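Local structure of 3-HSA hydroxylase, oxygenase (Rhodococcus sp., 2RFQ) at residues T225-K230 against L307-E312. The protein catalyses the flavin-dependent ortho-hydroxylation of the secosteroid phenol 3-HSA during cholesterol breakdown, working as the oxygenase component beside a separate reductase. Numbering follows the deposited sequence.
Sequences TAPVYK and LLVAGE
L308 and P227 meet where the last turn of helix 277-309 leans against the short 3-10 segment 227-230, a worked example of a helix end packing on a turn through apolar contact, with no hydrogen bond between the two segments. The apolar touches run along one side of the 3-10 turn: L308 CB lies 4.1 Å from P227 CB, and V309 crosses the proline obliquely, its CG2 touching P227 CG at 3.9 Å. The leucine continues past the ring to the other end of the turn. Its CG is anti to the carbonyl carbon (chi1 -66°), which directs the forked end at K230: CD2 reaches K230 CB at 3.9 Å, and CD1 settles on backbone, 3.7 Å from K230 C and 3.5 Å from P227 O. That oxygen accepts the K230 N-H, so the methyl rests beside a carbonyl already engaged in one hydrogen bond. Cutting L308 back to an alanine removes both methyls and would probably open a gap beside K230 and the P227 carbonyl.

Y229 N to A226 O and K230 N to P227 O hold the 3-10 turn, while a Schellman motif ends the helix, with G311 at positive phi, G311 N bonded to L308 O and E312 N to L307 O. Y305 of the same helix also touches P227 and V228, and the Y229 hydroxyl is hydrogen-bonded to L53 O. Away from the probable flavin site, this surface patch ties the loop leading into helix 233-266 to the end of helix 277-309 by modest apolar packing, without directional bonds between the two segments.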
loop_
_atom_site.group_PDB
_atom_site.type_symbol
_atom_site.label_atom_id
_atom_site.label_comp_id
_atom_site.label_asym_id
_atom_site.label_seq_id
_atom_site.Cartn_x
_atom_site.Cartn_y
_atom_site.Cartn_z
ATOM N N THR A 225 8.655 2.201 45.064
ATOM C CA THR A 225 9.940 2.639 44.510
ATOM C C THR A 225 10.412 1.796 43.316
ATOM O O THR A 225 11.484 2.089 42.734
ATOM C CB THR A 225 11.052 2.621 45.607
ATOM O OG1 THR A 225 11.201 1.275 46.069
ATOM C CG2 THR A 225 10.662 3.520 46.791
ATOM N N ALA A 226 9.641 0.763 42.947
ATOM C CA ALA A 226 10.052 -0.128 41.854
ATOM C C ALA A 226 10.229 0.671 40.548
ATOM O O ALA A 226 9.472 1.622 40.289
ATOM C CB ALA A 226 9.062 -1.257 41.649
ATOM N N PRO A 227 11.242 0.313 39.739
ATOM C CA PRO A 227 11.489 1.107 38.514
ATOM C C PRO A 227 10.319 1.126 37.528
ATOM O O PRO A 227 10.186 2.091 36.769
ATOM C CB PRO A 227 12.739 0.457 37.897
ATOM C CG PRO A 227 12.782 -0.962 38.520
ATOM C CD PRO A 227 12.281 -0.732 39.929
ATOM N N VAL A 228 9.464 0.107 37.542
ATOM C CA VAL A 228 8.337 0.108 36.601
ATOM C C VAL A 228 7.434 1.350 36.794
ATOM O O VAL A 228 6.835 1.840 35.821
ATOM C CB VAL A 228 7.512 -1.213 36.667
ATOM C CG1 VAL A 228 6.758 -1.342 38.002
ATOM C CG2 VAL A 228 6.537 -1.296 35.488
ATOM N N TYR A 229 7.365 1.886 38.022
ATOM C CA TYR A 229 6.464 3.032 38.280
ATOM C C TYR A 229 7.042 4.368 37.798
ATOM O O TYR A 229 6.351 5.392 37.860
ATOM C CB TYR A 229 6.001 3.094 39.755
ATOM C CG TYR A 229 5.356 1.803 40.161
ATOM C CD1 TYR A 229 4.196 1.353 39.506
ATOM C CD2 TYR A 229 5.928 0.984 41.135
ATOM C CE1 TYR A 229 3.620 0.114 39.797
ATOM C CE2 TYR A 229 5.356 -0.231 41.461
ATOM C CZ TYR A 229 4.199 -0.662 40.801
ATOM O OH TYR A 229 3.635 -1.873 41.096
ATOM N N LYS A 230 8.282 4.353 37.293
ATOM C CA LYS A 230 8.900 5.562 36.736
ATOM C C LYS A 230 8.753 5.581 35.203
ATOM O O LYS A 230 9.245 6.502 34.532
ATOM C CB LYS A 230 10.361 5.663 37.165
ATOM C CG LYS A 230 10.459 5.833 38.668
ATOM C CD LYS A 230 11.893 5.957 39.142
ATOM C CE LYS A 230 11.905 6.330 40.632
ATOM N NZ LYS A 230 11.525 5.187 41.528
ATOM N N LEU A 307 16.783 1.386 31.033
ATOM C CA LEU A 307 17.391 2.642 31.458
ATOM C C LEU A 307 16.998 2.943 32.900
ATOM O O LEU A 307 17.831 3.325 33.701
ATOM C CB LEU A 307 17.002 3.784 30.510
ATOM C CG LEU A 307 17.617 3.692 29.120
ATOM C CD1 LEU A 307 16.854 4.616 28.173
ATOM C CD2 LEU A 307 19.084 4.122 29.209
ATOM N N LEU A 308 15.721 2.757 33.234
ATOM C CA LEU A 308 15.244 3.007 34.580
ATOM C C LEU A 308 15.929 2.097 35.601
ATOM O O LEU A 308 16.318 2.547 36.666
ATOM C CB LEU A 308 13.730 2.844 34.666
ATOM C CG LEU A 308 12.971 3.914 33.843
ATOM C CD1 LEU A 308 11.491 3.534 33.832
ATOM C CD2 LEU A 308 13.177 5.289 34.466
ATOM N N VAL A 309 16.045 0.820 35.257
ATOM C CA VAL A 309 16.693 -0.146 36.142
ATOM C C VAL A 309 18.147 0.290 36.396
ATOM O O VAL A 309 18.697 0.076 37.487
ATOM C CB VAL A 309 16.578 -1.586 35.578
ATOM C CG1 VAL A 309 17.467 -2.563 36.365
ATOM C CG2 VAL A 309 15.122 -2.057 35.636
ATOM N N ALA A 310 18.748 0.916 35.394
ATOM C CA ALA A 310 20.116 1.439 35.498
ATOM C C ALA A 310 20.207 2.830 36.161
ATOM O O ALA A 310 21.290 3.433 36.222
ATOM C CB ALA A 310 20.750 1.440 34.122
ATOM N N GLY A 311 19.083 3.324 36.681
ATOM C CA GLY A 311 19.037 4.616 37.407
ATOM C C GLY A 311 19.066 5.859 36.531
ATOM O O GLY A 311 19.278 6.970 37.021
ATOM N N GLU A 312 18.839 5.656 35.235
ATOM C CA GLU A 312 18.865 6.727 34.243
ATOM C C GLU A 312 17.477 7.218 33.912
ATOM O O GLU A 312 16.496 6.504 34.126
ATOM C CB GLU A 312 19.501 6.224 32.947
ATOM C CG GLU A 312 20.959 5.863 33.126
ATOM C CD GLU A 312 21.616 5.413 31.852
ATOM O OE1 GLU A 312 21.272 5.939 30.770
ATOM O OE2 GLU A 312 22.491 4.531 31.935
#